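Local coordinates for protein extracellular ligand-binding receptor (Sphaerobacter thermophilus, PDB 4ZPJ) that belongs to the leucine-binding protein family and probably captures a small solute outside the membrane for delivery to an ABC transporter, at residues Arg346-Ile355 with Leu365-Thr375; Ser387-Arg398 with Ile410-Leu421. All blocks are in the same frame, centred on the assembly; numbering follows the deposited sequence.

Contact 1 of 2, residues Arg346-Ile355 with Leu365-Thr375; sequences RVIAEALTAI and LLEALKAVEFT
Phe374 and Arg346 meet because of how each side chain is folded: the phenylalanine holds CG between its own backbone N and carbonyl carbon (chi1 52°), which stands the ring up against the helix, and the arginine bends at chi2 and chi3, bringing its guanidinium back to that ring, whose CD1 lies over one face of it. Arg346 CZ lies 4.5 Å from the centroid of the Phe374 ring, an off-centre cation-pi contact with the two planes 34° apart. Nearer the backbone, Arg346 CB adds a CH-pi contact, 3.7 Å from Phe374 CZ. Within the helix, Arg346 NH2 forms a salt bridge to Glu350 OE2 at 3.1 Å; the oxygen lies in the guanidinium plane, although the nitrogen approaches from above the carboxylate. An alanine here would keep CB against the ring but lose the guanidinium, and is likely to leave the Glu350 carboxylate without its mate. Val347 CG2 touches the ring's edge through Phe374 CE2, 4.1 Å away, while Val347 CG1 meets Leu369 CD2 at 3.5 Å, the two side chains crossing at about a right angle. The axes of helices 346-354 and 365-371 approach to 8.5 Å at an angle of 127°. Small residues suit the centre: Ala351 CB rests 3.6 Å from Leu369 CD2, and the Ala351 and Ala368 methyls also touch. Ile355, just beyond its helix, closes the far end, with CG2 3.7 Å from Ala368 CB. Apolar packing thus joins the two helices, whereas strand 373-375 adds an aromatic ring beside a paired charge, a contact probably favoured by electrostatics as well as by shape.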
loop_
_atom_site.group_PDB
_atom_site.type_symbol
_atom_site.label_atom_id
_atom_site.label_comp_id
_atom_site.label_asym_id
_atom_site.label_seq_id
_atom_site.Cartn_x
_atom_site.Cartn_y
_atom_site.Cartn_z
ATOM N N ARG A 346 9.254 11.329 -3.576
ATOM C CA ARG A 346 10.707 11.163 -3.608
ATOM C C ARG A 346 11.145 10.658 -4.971
ATOM O O ARG A 346 12.120 11.111 -5.534
ATOM C CB ARG A 346 11.205 10.138 -2.578
ATOM C CG ARG A 346 11.653 10.644 -1.248
ATOM C CD ARG A 346 12.775 11.691 -1.270
ATOM N NE ARG A 346 14.097 11.203 -1.623
ATOM C CZ ARG A 346 14.868 10.478 -0.821
ATOM N NH1 ARG A 346 14.464 10.110 0.385
ATOM N NH2 ARG A 346 16.055 10.113 -1.238
ATOM N N VAL A 347 10.412 9.699 -5.498
ATOM C CA VAL A 347 10.651 9.234 -6.850
ATOM C C VAL A 347 10.626 10.433 -7.815
ATOM O O VAL A 347 11.514 10.580 -8.657
ATOM C CB VAL A 347 9.564 8.238 -7.266
ATOM C CG1 VAL A 347 9.537 8.067 -8.762
ATOM C CG2 VAL A 347 9.759 6.898 -6.554
ATOM N N ILE A 348 9.621 11.303 -7.675
ATOM C CA ILE A 348 9.428 12.366 -8.635
ATOM C C ILE A 348 10.578 13.282 -8.471
ATOM O O ILE A 348 11.202 13.670 -9.439
ATOM C CB ILE A 348 8.121 13.114 -8.373
ATOM C CG1 ILE A 348 6.968 12.255 -8.867
ATOM C CG2 ILE A 348 8.124 14.430 -9.085
ATOM C CD1 ILE A 348 5.641 12.685 -8.361
ATOM N N ALA A 349 10.910 13.574 -7.217
ATOM C CA ALA A 349 12.011 14.482 -6.890
ATOM C C ALA A 349 13.359 13.971 -7.381
ATOM O O ALA A 349 14.154 14.750 -7.872
ATOM C CB ALA A 349 12.058 14.757 -5.392
ATOM N N GLU A 350 13.604 12.673 -7.264
ATOM C CA GLU A 350 14.857 12.100 -7.712
ATOM C C GLU A 350 14.908 12.106 -9.226
ATOM O O GLU A 350 15.959 12.381 -9.814
ATOM C CB GLU A 350 15.014 10.667 -7.210
ATOM C CG GLU A 350 15.046 10.594 -5.708
ATOM C CD GLU A 350 16.446 10.728 -5.105
ATOM O OE1 GLU A 350 17.423 10.234 -5.694
ATOM O OE2 GLU A 350 16.567 11.305 -4.014
ATOM N N ALA A 351 13.772 11.814 -9.874
ATOM C CA ALA A 351 13.792 11.780 -11.335
ATOM C C ALA A 351 13.999 13.193 -11.880
ATOM O O ALA A 351 14.811 13.403 -12.784
ATOM C CB ALA A 351 12.542 11.167 -11.912
ATOM N N LEU A 352 13.281 14.158 -11.313
ATOM C CA LEU A 352 13.372 15.518 -11.786
ATOM C C LEU A 352 14.742 16.141 -11.556
ATOM O O LEU A 352 15.211 16.941 -12.362
ATOM C CB LEU A 352 12.322 16.352 -11.128
ATOM C CG LEU A 352 10.864 16.110 -11.595
ATOM C CD1 LEU A 352 9.997 17.208 -11.060
ATOM C CD2 LEU A 352 10.704 16.106 -13.082
ATOM N N THR A 353 15.377 15.773 -10.458
ATOM C CA THR A 353 16.711 16.232 -10.166
ATOM C C THR A 353 17.658 15.707 -11.221
ATOM O O THR A 353 18.435 16.485 -11.774
ATOM C CB THR A 353 17.165 15.760 -8.777
ATOM O OG1 THR A 353 16.296 16.313 -7.792
ATOM C CG2 THR A 353 18.597 16.175 -8.482
ATOM N N ALA A 354 17.578 14.407 -11.517
ATOM C CA ALA A 354 18.504 13.763 -12.458
ATOM C C ALA A 354 18.443 14.344 -13.864
ATOM O O ALA A 354 19.445 14.434 -14.530
ATOM C CB ALA A 354 18.210 12.276 -12.517
ATOM N N ILE A 355 17.255 14.708 -14.334
ATOM C CA ILE A 355 17.125 15.387 -15.641
ATOM C C ILE A 355 17.064 16.916 -15.544
ATOM O O ILE A 355 16.597 17.600 -16.490
ATOM C CB ILE A 355 15.876 14.926 -16.414
ATOM C CG1 ILE A 355 14.590 15.396 -15.726
ATOM C CG2 ILE A 355 15.876 13.407 -16.582
ATOM C CD1 ILE A 355 13.354 15.228 -16.575
ATOM N N LEU A 365 12.814 11.608 -18.993
ATOM C CA LEU A 365 12.038 11.473 -17.773
ATOM C C LEU A 365 11.775 9.994 -17.429
ATOM O O LEU A 365 11.961 9.531 -16.268
ATOM C CB LEU A 365 10.736 12.220 -17.926
ATOM C CG LEU A 365 9.763 12.164 -16.757
ATOM C CD1 LEU A 365 10.467 12.546 -15.468
ATOM C CD2 LEU A 365 8.527 13.049 -17.062
ATOM N N LEU A 366 11.351 9.251 -18.428
ATOM C CA LEU A 366 11.074 7.836 -18.227
ATOM C C LEU A 366 12.280 7.020 -17.881
ATOM O O LEU A 366 12.160 6.117 -17.021
ATOM C CB LEU A 366 10.475 7.201 -19.456
ATOM C CG LEU A 366 9.110 7.699 -19.912
ATOM C CD1 LEU A 366 8.734 6.880 -21.142
ATOM C CD2 LEU A 366 8.068 7.509 -18.856
ATOM N N GLU A 367 13.406 7.291 -18.558
ATOM C CA GLU A 367 14.629 6.607 -18.271
ATOM C C GLU A 367 15.066 7.007 -16.869
ATOM O O GLU A 367 15.551 6.151 -16.124
ATOM C CB GLU A 367 15.756 6.851 -19.322
ATOM C CG GLU A 367 15.361 6.618 -20.805
ATOM C CD GLU A 367 16.451 6.022 -21.729
ATOM O OE1 GLU A 367 16.745 4.809 -21.577
ATOM O OE2 GLU A 367 16.972 6.723 -22.662
ATOM N N ALA A 368 14.860 8.272 -16.461
ATOM C CA ALA A 368 15.254 8.663 -15.082
ATOM C C ALA A 368 14.343 7.967 -14.007
ATOM O O ALA A 368 14.837 7.413 -13.004
ATOM C CB ALA A 368 15.319 10.184 -14.890
ATOM N N LEU A 369 13.047 7.937 -14.241
ATOM C CA LEU A 369 12.136 7.208 -13.323
ATOM C C LEU A 369 12.521 5.742 -13.207
ATOM O O LEU A 369 12.601 5.233 -12.086
ATOM C CB LEU A 369 10.705 7.297 -13.760
ATOM C CG LEU A 369 10.143 8.680 -13.600
ATOM C CD1 LEU A 369 8.985 8.866 -14.569
ATOM C CD2 LEU A 369 9.688 8.939 -12.163
ATOM N N LYS A 370 12.798 5.077 -14.334
ATOM C CA LYS A 370 13.213 3.675 -14.270
ATOM C C LYS A 370 14.444 3.437 -13.365
ATOM O O LYS A 370 14.572 2.362 -12.729
ATOM C CB LYS A 370 13.534 3.084 -15.655
ATOM C CG LYS A 370 12.329 2.767 -16.494
ATOM C CD LYS A 370 12.616 1.742 -17.604
ATOM C CE LYS A 370 12.338 0.359 -17.051
ATOM N NZ LYS A 370 12.982 -0.696 -17.863
ATOM N N ALA A 371 15.355 4.410 -13.356
ATOM C CA ALA A 371 16.623 4.307 -12.613
ATOM C C ALA A 371 16.553 4.831 -11.178
ATOM O O ALA A 371 17.525 4.782 -10.446
ATOM C CB ALA A 371 17.725 5.062 -13.386
ATOM N N VAL A 372 15.408 5.299 -10.725
ATOM C CA VAL A 372 15.365 5.873 -9.398
ATOM C C VAL A 372 15.667 4.800 -8.355
ATOM O O VAL A 372 15.066 3.717 -8.389
ATOM C CB VAL A 372 14.007 6.538 -9.112
ATOM C CG1 VAL A 372 13.819 6.784 -7.632
ATOM C CG2 VAL A 372 13.935 7.858 -9.847
ATOM N N GLU A 373 16.528 5.150 -7.403
ATOM C CA GLU A 373 16.860 4.325 -6.289
ATOM C C GLU A 373 17.283 5.134 -5.045
ATOM O O GLU A 373 18.129 5.994 -5.126
ATOM C CB GLU A 373 18.016 3.385 -6.703
ATOM C CG GLU A 373 17.895 2.044 -5.994
ATOM C CD GLU A 373 19.178 1.223 -5.996
ATOM O OE1 GLU A 373 19.683 1.108 -7.137
ATOM O OE2 GLU A 373 19.632 0.733 -4.888
ATOM N N PHE A 374 16.770 4.798 -3.867
ATOM C CA PHE A 374 17.188 5.513 -2.670
ATOM C C PHE A 374 16.836 4.633 -1.484
ATOM O O PHE A 374 16.089 3.647 -1.628
ATOM C CB PHE A 374 16.468 6.886 -2.567
ATOM C CG PHE A 374 14.972 6.774 -2.687
ATOM C CD1 PHE A 374 14.202 6.638 -1.569
ATOM C CD2 PHE A 374 14.354 6.824 -3.925
ATOM C CE1 PHE A 374 12.824 6.541 -1.651
ATOM C CE2 PHE A 374 12.973 6.706 -4.042
ATOM C CZ PHE A 374 12.202 6.567 -2.900
ATOM N N THR A 375 17.411 4.992 -0.341
ATOM C CA THR A 375 17.050 4.451 0.955
ATOM C C THR A 375 15.910 5.263 1.477
ATOM O O THR A 375 16.101 6.416 1.806
ATOM C CB THR A 375 18.223 4.510 1.955
ATOM O OG1 THR A 375 19.291 3.847 1.353
ATOM C CG2 THR A 375 17.901 3.684 3.259
#

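Contact 2 of 2, residues Ser387-Arg398 with Ile410-Leu421; sequences SQGPVTTILLCR and IVVDRIPDFDDL. With ZN (zinc ion), chain D; ZN (zinc ion), chain C.
A twisted antiparallel beta hairpin pairs segment 387-398 with segment 410-421, and aspartates on its returning arm bind zinc. Near the turn, Ile410 N and Arg398 O bond at 2.7 Å, one half of a reciprocal pair. Val412 and Asp413, the latter a further zinc-binding residue, then both face Leu396 in a classic beta bulge: Val412 N gives Leu396 O a 2.7 Å bond nearly along the C=O axis, and Asp413 N adds a weak one. Leu396 CG packs 4.0 Å from Ile415 CD1, and Ile394 CG1 reaches Phe418 CB; branched and aromatic side chains suit this face, which Pro181 and Tyr185 of helix 180-188 cover. On the other face of the sheet, Leu395 CD2 lies 3.7 Å from Arg414 CG, beside the extended arginine chain, whose NH2 continues to Asn313 and Asp314. In this long hairpin of the periplasmic-binding-protein fold a second irregularity, a G1 bulge, sets Asp417 and Phe418 opposite Thr392. Phe418 N bonds Thr392 O, and a water joins Asp417 N to Thr393 OG1. The Asp417 carboxylate grips one zinc through both oxygens, unevenly, with OD1 at 2.0 Å and OD2 at 2.5 Å. Asp419 binds another through OD2 at 2.1 Å, while its OD1 accepts from Leu421 N in an Asx turn. Beyond the strands, Ser387 OG sits between its backbone N and carbonyl carbon (chi1 69°), where it accepts from Gly389 N in an ST turn and donates to the syn lone pair of Asp420 OD1 at 2.7 Å. Gly389 leaves room for Asp420 OD2, which also hydrogen-bonds with Thr158 OG1.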
loop_
_atom_site.group_PDB
_atom_site.type_symbol
_atom_site.label_atom_id
_atom_site.label_comp_id
_atom_site.label_asym_id
_atom_site.label_seq_id
_atom_site.Cartn_x
_atom_site.Cartn_y
_atom_site.Cartn_z
ATOM N N SER A 387 8.128 -4.832 -14.703
ATOM C CA SER A 387 6.754 -4.481 -14.262
ATOM C C SER A 387 6.572 -3.005 -13.941
ATOM O O SER A 387 5.457 -2.455 -13.988
ATOM C CB SER A 387 6.358 -5.290 -13.052
ATOM O OG SER A 387 7.082 -4.943 -11.853
ATOM N N GLN A 388 7.680 -2.368 -13.606
ATOM C CA GLN A 388 7.704 -0.994 -13.086
ATOM C C GLN A 388 6.883 -0.842 -11.829
ATOM O O GLN A 388 6.430 0.243 -11.498
ATOM C CB GLN A 388 7.334 0.018 -14.151
ATOM C CG GLN A 388 8.330 -0.048 -15.283
ATOM C CD GLN A 388 8.266 1.071 -16.269
ATOM O OE1 GLN A 388 9.187 1.261 -17.048
ATOM N NE2 GLN A 388 7.163 1.784 -16.285
ATOM N N GLY A 389 6.736 -1.945 -11.103
ATOM C CA GLY A 389 6.143 -1.940 -9.774
ATOM C C GLY A 389 7.340 -1.911 -8.833
ATOM O O GLY A 389 8.501 -1.803 -9.282
ATOM N N PRO A 390 7.077 -1.953 -7.526
ATOM C CA PRO A 390 8.113 -1.775 -6.523
ATOM C C PRO A 390 8.924 -2.988 -6.231
ATOM O O PRO A 390 8.387 -4.064 -6.172
ATOM C CB PRO A 390 7.315 -1.455 -5.259
ATOM C CG PRO A 390 6.016 -0.997 -5.707
ATOM C CD PRO A 390 5.736 -1.847 -6.923
ATOM N N VAL A 391 10.221 -2.794 -6.075
ATOM C CA VAL A 391 11.141 -3.780 -5.577
ATOM C C VAL A 391 11.647 -3.122 -4.269
ATOM O O VAL A 391 12.390 -2.153 -4.282
ATOM C CB VAL A 391 12.309 -4.022 -6.532
ATOM C CG1 VAL A 391 13.324 -4.989 -5.934
ATOM C CG2 VAL A 391 11.825 -4.597 -7.849
ATOM N N THR A 392 11.199 -3.632 -3.139
ATOM C CA THR A 392 11.299 -2.903 -1.882
ATOM C C THR A 392 11.416 -3.825 -0.658
ATOM O O THR A 392 11.294 -5.062 -0.746
ATOM C CB THR A 392 10.066 -2.000 -1.794
ATOM O OG1 THR A 392 10.300 -0.985 -0.833
ATOM C CG2 THR A 392 8.691 -2.815 -1.532
ATOM N N THR A 393 11.657 -3.226 0.502
ATOM C CA THR A 393 11.888 -3.969 1.719
ATOM C C THR A 393 10.512 -4.110 2.382
ATOM O O THR A 393 9.839 -3.119 2.586
ATOM C CB THR A 393 12.936 -3.247 2.598
ATOM O OG1 THR A 393 14.221 -3.269 1.941
ATOM C CG2 THR A 393 13.091 -3.892 3.988
ATOM N N ILE A 394 10.064 -5.332 2.641
ATOM C CA ILE A 394 8.826 -5.546 3.368
ATOM C C ILE A 394 9.174 -5.795 4.846
ATOM O O ILE A 394 10.120 -6.511 5.105
ATOM C CB ILE A 394 8.062 -6.751 2.827
ATOM C CG1 ILE A 394 7.736 -6.548 1.341
ATOM C CG2 ILE A 394 6.807 -7.033 3.658
ATOM C CD1 ILE A 394 6.870 -5.315 1.060
ATOM N N LEU A 395 8.392 -5.210 5.782
ATOM C CA LEU A 395 8.628 -5.297 7.211
ATOM C C LEU A 395 7.685 -6.284 7.786
ATOM O O LEU A 395 6.491 -6.192 7.554
ATOM C CB LEU A 395 8.447 -3.947 7.913
ATOM C CG LEU A 395 9.333 -2.862 7.248
ATOM C CD1 LEU A 395 8.975 -1.445 7.653
ATOM C CD2 LEU A 395 10.818 -3.046 7.363
ATOM N N LEU A 396 8.216 -7.279 8.482
ATOM C CA LEU A 396 7.390 -8.140 9.298
ATOM C C LEU A 396 7.298 -7.574 10.706
ATOM O O LEU A 396 8.308 -7.448 11.381
ATOM C CB LEU A 396 7.980 -9.522 9.432
ATOM C CG LEU A 396 7.593 -10.609 8.463
ATOM C CD1 LEU A 396 8.049 -11.865 9.149
ATOM C CD2 LEU A 396 6.110 -10.738 8.148
ATOM N N CYS A 397 6.080 -7.352 11.166
ATOM C CA CYS A 397 5.854 -6.671 12.393
ATOM C C CYS A 397 4.946 -7.417 13.370
ATOM O O CYS A 397 4.227 -8.362 13.016
ATOM C CB CYS A 397 5.216 -5.357 12.083
ATOM S SG CYS A 397 6.316 -4.230 11.233
ATOM N N ARG A 398 4.996 -6.968 14.605
ATOM C CA ARG A 398 4.111 -7.444 15.625
ATOM C C ARG A 398 3.584 -6.248 16.367
ATOM O O ARG A 398 4.367 -5.293 16.659
ATOM C CB ARG A 398 4.861 -8.329 16.597
ATOM C CG ARG A 398 3.911 -8.973 17.586
ATOM C CD ARG A 398 4.638 -10.042 18.401
ATOM N NE ARG A 398 5.805 -9.494 19.081
ATOM C CZ ARG A 398 6.704 -10.225 19.738
ATOM N NH1 ARG A 398 6.545 -11.534 19.797
ATOM N NH2 ARG A 398 7.758 -9.636 20.340
ATOM N N ILE A 410 5.808 -3.204 15.731
ATOM C CA ILE A 410 7.238 -3.311 15.954
ATOM C C ILE A 410 7.841 -4.275 14.931
ATOM O O ILE A 410 7.284 -5.370 14.663
ATOM C CB ILE A 410 7.529 -3.750 17.403
ATOM C CG1 ILE A 410 6.921 -2.744 18.391
ATOM C CG2 ILE A 410 9.037 -3.931 17.643
ATOM C CD1 ILE A 410 7.538 -1.358 18.417
ATOM N N VAL A 411 8.961 -3.873 14.339
ATOM C CA VAL A 411 9.585 -4.679 13.299
ATOM C C VAL A 411 10.345 -5.861 13.880
ATOM O O VAL A 411 11.221 -5.671 14.715
ATOM C CB VAL A 411 10.529 -3.852 12.440
ATOM C CG1 VAL A 411 11.243 -4.728 11.417
ATOM C CG2 VAL A 411 9.749 -2.762 11.719
ATOM N N VAL A 412 10.001 -7.081 13.455
ATOM C CA VAL A 412 10.733 -8.274 13.922
ATOM C C VAL A 412 11.699 -8.826 12.883
ATOM O O VAL A 412 12.712 -9.459 13.241
ATOM C CB VAL A 412 9.829 -9.389 14.507
ATOM C CG1 VAL A 412 8.957 -8.863 15.642
ATOM C CG2 VAL A 412 8.916 -10.005 13.495
ATOM N N ASP A 413 11.440 -8.528 11.617
ATOM C CA ASP A 413 12.192 -9.065 10.531
ATOM C C ASP A 413 11.927 -8.267 9.252
ATOM O O ASP A 413 10.877 -7.579 9.115
ATOM C CB ASP A 413 11.812 -10.510 10.287
ATOM C CG ASP A 413 12.950 -11.341 9.735
ATOM O OD1 ASP A 413 14.091 -10.858 9.578
ATOM O OD2 ASP A 413 12.694 -12.536 9.508
ATOM N N ARG A 414 12.923 -8.307 8.369
ATOM C CA ARG A 414 12.901 -7.577 7.130
ATOM C C ARG A 414 13.110 -8.506 5.963
ATOM O O ARG A 414 13.937 -9.403 6.047
ATOM C CB ARG A 414 14.012 -6.627 7.146
ATOM C CG ARG A 414 13.723 -5.345 7.874
ATOM C CD ARG A 414 14.916 -4.376 7.764
ATOM N NE ARG A 414 14.566 -3.348 8.715
ATOM C CZ ARG A 414 15.044 -3.221 9.938
ATOM N NH1 ARG A 414 16.042 -4.008 10.389
ATOM N NH2 ARG A 414 14.581 -2.214 10.669
ATOM N N ILE A 415 12.374 -8.293 4.872
ATOM C CA ILE A 415 12.552 -9.057 3.598
ATOM C C ILE A 415 12.898 -8.005 2.553
ATOM O O ILE A 415 12.044 -7.219 2.154
ATOM C CB ILE A 415 11.290 -9.856 3.165
ATOM C CG1 ILE A 415 10.848 -10.859 4.228
ATOM C CG2 ILE A 415 11.577 -10.701 1.927
ATOM C CD1 ILE A 415 9.996 -10.273 5.321
ATOM N N PRO A 416 14.164 -7.914 2.170
ATOM C CA PRO A 416 14.624 -6.903 1.152
ATOM C C PRO A 416 14.268 -7.327 -0.273
ATOM O O PRO A 416 14.059 -8.533 -0.555
ATOM C CB PRO A 416 16.154 -6.930 1.300
ATOM C CG PRO A 416 16.462 -8.308 1.812
ATOM C CD PRO A 416 15.308 -8.674 2.727
ATOM N N ASP A 417 14.183 -6.352 -1.152
ATOM C CA ASP A 417 14.114 -6.621 -2.582
ATOM C C ASP A 417 12.979 -7.577 -2.931
ATOM O O ASP A 417 13.094 -8.460 -3.771
ATOM C CB ASP A 417 15.442 -7.134 -3.090
ATOM C CG ASP A 417 16.611 -6.176 -2.727
ATOM O OD1 ASP A 417 16.906 -5.204 -3.404
ATOM O OD2 ASP A 417 17.328 -6.475 -1.788
ATOM N N PHE A 418 11.859 -7.355 -2.293
ATOM C CA PHE A 418 10.691 -8.120 -2.592
ATOM C C PHE A 418 9.875 -7.437 -3.710
ATOM O O PHE A 418 9.359 -6.328 -3.542
ATOM C CB PHE A 418 9.894 -8.307 -1.351
ATOM C CG PHE A 418 8.936 -9.469 -1.441
ATOM C CD1 PHE A 418 9.402 -10.781 -1.321
ATOM C CD2 PHE A 418 7.604 -9.244 -1.685
ATOM C CE1 PHE A 418 8.511 -11.824 -1.406
ATOM C CE2 PHE A 418 6.710 -10.286 -1.821
ATOM C CZ PHE A 418 7.151 -11.567 -1.659
ATOM N N ASP A 419 9.782 -8.098 -4.861
ATOM C CA ASP A 419 9.113 -7.510 -6.005
ATOM C C ASP A 419 7.655 -7.937 -6.150
ATOM O O ASP A 419 7.171 -8.781 -5.381
ATOM C CB ASP A 419 9.874 -7.760 -7.296
ATOM C CG ASP A 419 10.010 -9.217 -7.660
ATOM O OD1 ASP A 419 9.064 -10.031 -7.534
ATOM O OD2 ASP A 419 11.119 -9.540 -8.135
ATOM N N ASP A 420 6.975 -7.362 -7.130
ATOM C CA ASP A 420 5.547 -7.611 -7.306
ATOM C C ASP A 420 5.255 -8.811 -8.231
ATOM O O ASP A 420 4.159 -8.992 -8.715
ATOM C CB ASP A 420 4.811 -6.325 -7.761
ATOM C CG ASP A 420 5.306 -5.792 -9.088
ATOM O OD1 ASP A 420 6.401 -6.191 -9.541
ATOM O OD2 ASP A 420 4.616 -4.923 -9.670
ATOM N N LEU A 421 6.230 -9.669 -8.448
ATOM C CA LEU A 421 6.046 -10.736 -9.381
ATOM C C LEU A 421 6.252 -12.067 -8.720
ATOM O O LEU A 421 6.172 -13.057 -9.389
ATOM C CB LEU A 421 7.064 -10.613 -10.494
ATOM C CG LEU A 421 7.007 -9.402 -11.413
ATOM C CD1 LEU A 421 8.277 -9.377 -12.266
ATOM C CD2 LEU A 421 5.783 -9.533 -12.283
HETATM ZN ZN ZN D . 18.172 -4.195 -2.250
HETATM ZN ZN ZN C . 11.777 -11.520 -8.503
HETATM O O HOH W 1 14.892 -3.542 -0.558
#

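In the fold
Along the chain the two contacts follow in series, neither nested nor crossed. Contact 1 comes first: helix 336-354, which touches strand 88-89 of the six-stranded sheet, runs into a connection of seven residues, and helix 362-371, which touches strand 168-170 of that sheet, folds back on it together with strand 373-376. Strand 379-383 then leads into contact 2, whose loop closes through the hairpin of strands 390-401 and 407-418. Both contacts reach the same antiparallel sheet, in which strand 379-383 pairs with strands 373-376 and 390-401. Their centres are 20 Å apart, yet they touch where Lys370 CE packs 3.3 Å from Gln388 OE1. Contact 2 also joins strand 304-307 to the sheet and packs against helix 180-188.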